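Local atomic coordinates of uncharacterized protein (Corynebacterium diphtheriae, PDB entry 3LMM), a protein that is of unknown function but is probably a transcriptional regulator, joining a Schlafen AlbA_2 domain to a RecG C-terminal-like region and helix-turn-helix family segments. Residues Val72-Val86 / Val129-Asp143. Sequence-based numbering, arbitrary orientation.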
ATOM      1  N   VAL A  72      -9.795 -12.289   6.593  1.00 14.43           N
ATOM      2  CA  VAL A  72      -8.409 -12.245   7.063  1.00 11.87           C
ATOM      3  C   VAL A  72      -8.132 -10.928   7.779  1.00 10.66           C
ATOM      4  O   VAL A  72      -7.445 -10.905   8.791  1.00  9.49           O
ATOM      5  CB  VAL A  72      -7.418 -12.421   5.902  1.00 12.93           C
ATOM      6  CG1 VAL A  72      -5.990 -12.341   6.407  1.00  4.10           C
ATOM      7  CG2 VAL A  72      -7.662 -13.748   5.241  1.00  2.54           C
ATOM      8  N   ALA A  73      -8.665  -9.831   7.257  1.00  9.66           N
ATOM      9  CA  ALA A  73      -8.471  -8.563   7.930  1.00 19.03           C
ATOM     10  C   ALA A  73      -9.123  -8.611   9.325  1.00 22.51           C
ATOM     11  O   ALA A  73      -8.598  -8.020  10.260  1.00 19.47           O
ATOM     12  CB  ALA A  73      -9.042  -7.416   7.110  1.00 17.55           C
ATOM     13  N   CYS A  74     -10.252  -9.301   9.495  1.00 17.65           N
ATOM     14  CA  CYS A  74     -10.844  -9.358  10.841  1.00 29.27           C
ATOM     15  C   CYS A  74      -9.846  -9.971  11.767  1.00 31.38           C
ATOM     16  O   CYS A  74      -9.547  -9.441  12.832  1.00 32.68           O
ATOM     17  CB  CYS A  74     -12.073 -10.255  10.922  1.00 24.96           C
ATOM     18  SG  CYS A  74     -13.626  -9.354  10.809  1.00 68.77           S
HETATM   19  N   MSE A  75      -9.352 -11.123  11.341  1.00 32.97           N
HETATM   20  CA  MSE A  75      -8.419 -11.884  12.124  1.00 30.04           C
HETATM   21  C   MSE A  75      -7.187 -11.083  12.451  1.00 28.76           C
HETATM   22  O   MSE A  75      -6.950 -10.748  13.611  1.00 22.26           O
HETATM   23  CB  MSE A  75      -8.028 -13.146  11.374  1.00 31.35           C
HETATM   24  CG  MSE A  75      -7.520 -14.217  12.286  1.00 46.18           C
HETATM   25 SE   MSE A  75      -8.897 -14.893  13.441  1.00 59.31          SE
HETATM   26  CE  MSE A  75      -8.612 -13.792  14.987  1.00 58.76           C
ATOM     27  N   ALA A  76      -6.408 -10.771  11.421  1.00 29.11           N
ATOM     28  CA  ALA A  76      -5.185 -10.008  11.602  1.00 26.07           C
ATOM     29  C   ALA A  76      -5.395  -8.796  12.502  1.00 17.53           C
ATOM     30  O   ALA A  76      -4.473  -8.369  13.187  1.00 15.73           O
ATOM     31  CB  ALA A  76      -4.636  -9.574  10.242  1.00 13.33           C
ATOM     32  N   ASN A  77      -6.608  -8.253  12.508  1.00 14.81           N
ATOM     33  CA  ASN A  77      -6.903  -7.093  13.338  1.00 17.36           C
ATOM     34  C   ASN A  77      -7.156  -7.437  14.779  1.00 14.86           C
ATOM     35  O   ASN A  77      -7.009  -6.590  15.640  1.00 17.80           O
ATOM     36  CB  ASN A  77      -8.130  -6.339  12.840  1.00 25.38           C
ATOM     37  CG  ASN A  77      -7.856  -5.550  11.602  1.00 31.86           C
ATOM     38  OD1 ASN A  77      -6.796  -4.942  11.468  1.00 37.27           O
ATOM     39  ND2 ASN A  77      -8.819  -5.528  10.685  1.00 41.74           N
ATOM     40  N   THR A  78      -7.582  -8.655  15.062  1.00  6.45           N
ATOM     41  CA  THR A  78      -7.826  -8.989  16.456  1.00 13.47           C
ATOM     42  C   THR A  78      -6.497  -9.455  17.035  1.00 18.26           C
ATOM     43  O   THR A  78      -5.751 -10.187  16.382  1.00 25.59           O
ATOM     44  CB  THR A  78      -8.839 -10.118  16.615  1.00  6.46           C
ATOM     45  OG1 THR A  78      -8.146 -11.295  17.023  1.00 17.12           O
ATOM     46  CG2 THR A  78      -9.528 -10.415  15.317  1.00  2.54           C
ATOM     47  N   PRO A  79      -6.179  -9.050  18.273  1.00 21.27           N
ATOM     48  CA  PRO A  79      -4.893  -9.509  18.808  1.00 21.67           C
ATOM     49  C   PRO A  79      -4.780 -11.036  18.883  1.00 18.38           C
ATOM     50  O   PRO A  79      -5.754 -11.737  19.159  1.00 11.12           O
ATOM     51  CB  PRO A  79      -4.832  -8.833  20.178  1.00 11.63           C
ATOM     52  CG  PRO A  79      -6.272  -8.796  20.587  1.00 28.29           C
ATOM     53  CD  PRO A  79      -6.975  -8.367  19.311  1.00 26.15           C
ATOM     54  N   GLY A  80      -3.580 -11.535  18.607  1.00 21.30           N
ATOM     55  CA  GLY A  80      -3.333 -12.959  18.646  1.00 20.79           C
ATOM     56  C   GLY A  80      -3.633 -13.618  17.322  1.00 23.91           C
ATOM     57  O   GLY A  80      -3.371 -14.807  17.133  1.00 29.41           O
ATOM     58  N   GLY A  81      -4.180 -12.843  16.396  1.00 22.46           N
ATOM     59  CA  GLY A  81      -4.516 -13.406  15.107  1.00 23.90           C
ATOM     60  C   GLY A  81      -5.287 -14.692  15.308  1.00 25.08           C
ATOM     61  O   GLY A  81      -5.856 -14.920  16.380  1.00 28.67           O
ATOM     62  N   GLY A  82      -5.302 -15.538  14.285  1.00 19.73           N
ATOM     63  CA  GLY A  82      -6.014 -16.796  14.377  1.00 19.85           C
ATOM     64  C   GLY A  82      -5.889 -17.603  13.101  1.00 23.32           C
ATOM     65  O   GLY A  82      -5.095 -17.267  12.213  1.00 21.83           O
ATOM     66  N   ALA A  83      -6.676 -18.673  13.011  1.00 24.90           N
ATOM     67  CA  ALA A  83      -6.659 -19.538  11.837  1.00 24.58           C
ATOM     68  C   ALA A  83      -8.037 -19.708  11.219  1.00 22.15           C
ATOM     69  O   ALA A  83      -9.055 -19.676  11.903  1.00 13.68           O
ATOM     70  CB  ALA A  83      -6.077 -20.895  12.198  1.00  9.97           C
ATOM     71  N   LEU A  84      -8.036 -19.888   9.906  1.00 23.73           N
ATOM     72  CA  LEU A  84      -9.238 -20.072   9.121  1.00 22.36           C
ATOM     73  C   LEU A  84      -9.187 -21.373   8.362  1.00 22.65           C
ATOM     74  O   LEU A  84      -8.137 -21.748   7.847  1.00 26.13           O
ATOM     75  CB  LEU A  84      -9.360 -18.976   8.081  1.00 14.08           C
ATOM     76  CG  LEU A  84      -9.994 -17.711   8.561  1.00 20.93           C
ATOM     77  CD1 LEU A  84      -9.172 -17.099   9.701  1.00 21.17           C
ATOM     78  CD2 LEU A  84     -10.096 -16.779   7.376  1.00 15.28           C
ATOM     79  N   ILE A  85     -10.316 -22.061   8.284  1.00 13.95           N
ATOM     80  CA  ILE A  85     -10.349 -23.265   7.490  1.00 13.38           C
ATOM     81  C   ILE A  85     -11.376 -22.998   6.401  1.00 16.66           C
ATOM     82  O   ILE A  85     -12.577 -22.977   6.675  1.00 25.58           O
ATOM     83  CB  ILE A  85     -10.768 -24.500   8.287  1.00  1.00           C
ATOM     84  CG1 ILE A  85      -9.903 -24.636   9.534  1.00 14.39           C
ATOM     85  CG2 ILE A  85     -10.582 -25.738   7.418  1.00  1.00           C
ATOM     86  CD1 ILE A  85     -10.083 -25.961  10.271  1.00  1.46           C
ATOM     87  N   VAL A  86     -10.901 -22.740   5.183  1.00 13.33           N
ATOM     88  CA  VAL A  86     -11.797 -22.489   4.068  1.00  8.97           C
ATOM     89  C   VAL A  86     -12.244 -23.825   3.536  1.00 10.18           C
ATOM     90  O   VAL A  86     -11.421 -24.695   3.282  1.00 22.06           O
ATOM     91  CB  VAL A  86     -11.110 -21.748   2.935  1.00  9.84           C
ATOM     92  CG1 VAL A  86     -11.929 -21.907   1.670  1.00 15.60           C
ATOM     93  CG2 VAL A  86     -10.969 -20.271   3.281  1.00  7.10           C
ATOM     94  N   VAL A 129      -9.331 -28.770   1.721  1.00 18.57           N
ATOM     95  CA  VAL A 129      -9.644 -27.530   2.423  1.00 22.21           C
ATOM     96  C   VAL A 129      -8.392 -26.697   2.625  1.00 27.11           C
ATOM     97  O   VAL A 129      -7.283 -27.228   2.691  1.00 29.96           O
ATOM     98  CB  VAL A 129     -10.301 -27.769   3.799  1.00 10.44           C
ATOM     99  CG1 VAL A 129     -11.574 -28.558   3.631  1.00  3.47           C
ATOM    100  CG2 VAL A 129      -9.337 -28.452   4.718  1.00  6.28           C
ATOM    101  N   LEU A 130      -8.565 -25.382   2.696  1.00 26.95           N
ATOM    102  CA  LEU A 130      -7.426 -24.505   2.910  1.00 21.15           C
ATOM    103  C   LEU A 130      -7.339 -24.020   4.348  1.00 19.69           C
ATOM    104  O   LEU A 130      -8.301 -23.497   4.905  1.00 24.42           O
ATOM    105  CB  LEU A 130      -7.476 -23.294   1.979  1.00 18.54           C
ATOM    106  CG  LEU A 130      -6.921 -23.466   0.578  1.00  3.84           C
ATOM    107  CD1 LEU A 130      -6.045 -24.700   0.502  1.00  1.00           C
ATOM    108  CD2 LEU A 130      -8.069 -23.572  -0.368  1.00 11.89           C
ATOM    109  N   ALA A 131      -6.177 -24.214   4.952  1.00 17.05           N
ATOM    110  CA  ALA A 131      -5.961 -23.759   6.305  1.00 12.80           C
ATOM    111  C   ALA A 131      -5.242 -22.435   6.145  1.00 16.65           C
ATOM    112  O   ALA A 131      -4.141 -22.393   5.607  1.00 16.25           O
ATOM    113  CB  ALA A 131      -5.088 -24.735   7.054  1.00  7.98           C
ATOM    114  N   ILE A 132      -5.868 -21.349   6.572  1.00  9.89           N
ATOM    115  CA  ILE A 132      -5.209 -20.066   6.460  1.00 16.38           C
ATOM    116  C   ILE A 132      -4.797 -19.559   7.833  1.00 23.06           C
ATOM    117  O   ILE A 132      -5.634 -19.384   8.725  1.00 20.40           O
ATOM    118  CB  ILE A 132      -6.098 -19.017   5.819  1.00  8.82           C
ATOM    119  CG1 ILE A 132      -6.498 -19.450   4.429  1.00  1.00           C
ATOM    120  CG2 ILE A 132      -5.340 -17.718   5.745  1.00 11.22           C
ATOM    121  CD1 ILE A 132      -7.404 -18.480   3.753  1.00  1.00           C
ATOM    122  N   TYR A 133      -3.501 -19.325   7.997  1.00 20.17           N
ATOM    123  CA  TYR A 133      -2.978 -18.849   9.262  1.00 21.17           C
ATOM    124  C   TYR A 133      -2.638 -17.376   9.143  1.00 24.97           C
ATOM    125  O   TYR A 133      -1.721 -16.982   8.412  1.00 31.06           O
ATOM    126  CB  TYR A 133      -1.734 -19.648   9.653  1.00 15.90           C
ATOM    127  CG  TYR A 133      -2.016 -21.108   9.890  1.00 16.62           C
ATOM    128  CD1 TYR A 133      -2.740 -21.525  11.003  1.00 16.98           C
ATOM    129  CD2 TYR A 133      -1.623 -22.072   8.964  1.00 16.64           C
ATOM    130  CE1 TYR A 133      -3.071 -22.871  11.186  1.00 21.82           C
ATOM    131  CE2 TYR A 133      -1.951 -23.420   9.133  1.00 16.79           C
ATOM    132  CZ  TYR A 133      -2.678 -23.814  10.242  1.00 19.72           C
ATOM    133  OH  TYR A 133      -3.027 -25.143  10.395  1.00 12.28           O
ATOM    134  N   VAL A 134      -3.391 -16.555   9.860  1.00 15.25           N
ATOM    135  CA  VAL A 134      -3.154 -15.129   9.823  1.00 14.98           C
ATOM    136  C   VAL A 134      -2.632 -14.632  11.173  1.00 14.17           C
ATOM    137  O   VAL A 134      -3.204 -14.925  12.219  1.00 13.97           O
ATOM    138  CB  VAL A 134      -4.451 -14.388   9.333  1.00 14.33           C
ATOM    139  CG1 VAL A 134      -5.668 -15.238   9.617  1.00 12.24           C
ATOM    140  CG2 VAL A 134      -4.572 -13.012   9.967  1.00  3.23           C
ATOM    141  N   ALA A 135      -1.507 -13.918  11.130  1.00 17.36           N
ATOM    142  CA  ALA A 135      -0.856 -13.371  12.320  1.00 17.07           C
ATOM    143  C   ALA A 135      -1.386 -11.985  12.652  1.00 20.53           C
ATOM    144  O   ALA A 135      -1.908 -11.292  11.778  1.00 28.05           O
ATOM    145  CB  ALA A 135       0.646 -13.306  12.100  1.00 10.92           C
ATOM    146  N   ALA A 136      -1.253 -11.589  13.915  1.00 21.34           N
ATOM    147  CA  ALA A 136      -1.714 -10.280  14.362  1.00 14.38           C
ATOM    148  C   ALA A 136      -0.955  -9.191  13.611  1.00 21.23           C
ATOM    149  O   ALA A 136       0.275  -9.226  13.519  1.00 17.06           O
ATOM    150  CB  ALA A 136      -1.490 -10.138  15.850  1.00 14.13           C
ATOM    151  N   ALA A 137      -1.697  -8.227  13.075  1.00 19.05           N
ATOM    152  CA  ALA A 137      -1.112  -7.131  12.315  1.00 20.35           C
ATOM    153  C   ALA A 137      -0.441  -6.133  13.230  1.00 18.10           C
ATOM    154  O   ALA A 137      -0.895  -5.912  14.345  1.00 20.53           O
ATOM    155  CB  ALA A 137      -2.190  -6.432  11.505  1.00 23.48           C
ATOM    156  N   ALA A 138       0.639  -5.516  12.767  1.00 18.22           N
ATOM    157  CA  ALA A 138       1.318  -4.542  13.611  1.00 21.38           C
ATOM    158  C   ALA A 138       0.569  -3.208  13.589  1.00 21.31           C
ATOM    159  O   ALA A 138       0.888  -2.291  14.350  1.00 15.19           O
ATOM    160  CB  ALA A 138       2.764  -4.366  13.155  1.00 17.99           C
ATOM    161  N   GLU A 139      -0.431  -3.113  12.712  1.00 20.52           N
ATOM    162  CA  GLU A 139      -1.266  -1.908  12.575  1.00 22.44           C
ATOM    163  C   GLU A 139      -2.594  -2.332  11.971  1.00 19.68           C
ATOM    164  O   GLU A 139      -2.671  -3.368  11.313  1.00 23.50           O
ATOM    165  CB  GLU A 139      -0.600  -0.883  11.661  1.00 14.77           C
ATOM    166  CG  GLU A 139      -0.276  -1.407  10.294  1.00 22.83           C
ATOM    167  CD  GLU A 139       0.504  -0.419   9.458  1.00 28.25           C
ATOM    168  OE1 GLU A 139      -0.090   0.581   9.008  1.00 23.88           O
ATOM    169  OE2 GLU A 139       1.718  -0.644   9.259  1.00 28.03           O
ATOM    170  N   PRO A 140      -3.655  -1.546  12.187  1.00 17.72           N
ATOM    171  CA  PRO A 140      -4.959  -1.913  11.629  1.00 14.23           C
ATOM    172  C   PRO A 140      -4.953  -2.216  10.137  1.00 10.18           C
ATOM    173  O   PRO A 140      -4.321  -1.523   9.341  1.00  3.73           O
ATOM    174  CB  PRO A 140      -5.850  -0.723  11.991  1.00  8.22           C
ATOM    175  CG  PRO A 140      -4.882   0.399  12.200  1.00 22.54           C
ATOM    176  CD  PRO A 140      -3.725  -0.267  12.901  1.00 11.61           C
ATOM    177  N   ILE A 141      -5.664  -3.276   9.775  1.00 12.47           N
ATOM    178  CA  ILE A 141      -5.766  -3.709   8.386  1.00 16.81           C
ATOM    179  C   ILE A 141      -7.193  -3.455   7.919  1.00 21.26           C
ATOM    180  O   ILE A 141      -8.117  -4.145   8.352  1.00 20.74           O
ATOM    181  CB  ILE A 141      -5.460  -5.226   8.246  1.00 12.08           C
ATOM    182  CG1 ILE A 141      -4.106  -5.565   8.896  1.00 12.61           C
ATOM    183  CG2 ILE A 141      -5.455  -5.611   6.788  1.00  4.61           C
ATOM    184  CD1 ILE A 141      -2.950  -4.639   8.470  1.00 15.81           C
ATOM    185  N   GLU A 142      -7.377  -2.462   7.052  1.00 21.50           N
ATOM    186  CA  GLU A 142      -8.704  -2.145   6.534  1.00 28.79           C
ATOM    187  C   GLU A 142      -9.088  -3.139   5.448  1.00 28.99           C
ATOM    188  O   GLU A 142      -8.239  -3.551   4.662  1.00 33.88           O
ATOM    189  CB  GLU A 142      -8.721  -0.720   5.988  1.00 31.36           C
ATOM    190  CG  GLU A 142      -8.913   0.314   7.082  1.00 54.80           C
ATOM    191  CD  GLU A 142      -8.242   1.646   6.781  1.00 62.79           C
ATOM    192  OE1 GLU A 142      -8.490   2.614   7.543  1.00 54.64           O
ATOM    193  OE2 GLU A 142      -7.468   1.720   5.796  1.00 64.84           O
ATOM    194  N   ASP A 143     -10.358  -3.533   5.401  1.00 23.26           N
ATOM    195  CA  ASP A 143     -10.780  -4.506   4.403  1.00 22.07           C
ATOM    196  C   ASP A 143     -11.132  -3.887   3.054  1.00 22.02           C
ATOM    197  O   ASP A 143     -10.954  -2.693   2.840  1.00 19.90           O
ATOM    198  CB  ASP A 143     -11.957  -5.334   4.917  1.00 20.50           C
ATOM    199  CG  ASP A 143     -13.185  -4.499   5.197  1.00 23.13           C
ATOM    200  OD1 ASP A 143     -13.295  -3.383   4.653  1.00 20.37           O
ATOM    201  OD2 ASP A 143     -14.055  -4.969   5.958  1.00 29.49           O
TER
HETATM  202  O   HOH W   1      -3.061  -6.999  15.422  1.00 10.34           O
HETATM  203  O   HOH W   2      -1.579 -15.402  14.639  1.00  5.35           O
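Val134 overlaps the last turns of helix 62-77 with both its methyls: CG1 lies against CG of selenomethionine Met75, while CG2 rests on CB of Ala76. A branched but short residue suits this place, where helix and strand 128-134 are close, and Ala76 is small enough to let the strand's end pass. The backbone O of Ala76 accepts a nearly straight bond (172°) from Ala137 N, 2.8 Å away.

Asn77 reads the backbone of Ile141 with both ends of its amide. Its OD1 accepts the N-H of Ile141 on an in-plane lone pair, 2.6 Å from OD1 to N, and its ND2 gives a hydrogen to Ile141 O at 2.8 Å. With CG beside the backbone N (chi1 -74°), the amide swings out to Ile141; a further bond from ND2 to Arg149 O helps fix its rotation.

The type II turn Thr78-Gly81 then reverses the chain, Gly80 and Gly81 suiting its positive phi angles. Strand 82-86 pairs antiparallel with 128-134: Leu84 and Ile132 bond N to O both ways, side chains adjacent on one face. Helix, turn and central strands, flanked by strands 41-43 and 118-123, form part of the alpha/beta core of what is, by sequence family, a Schlafen AlbA_2 domain.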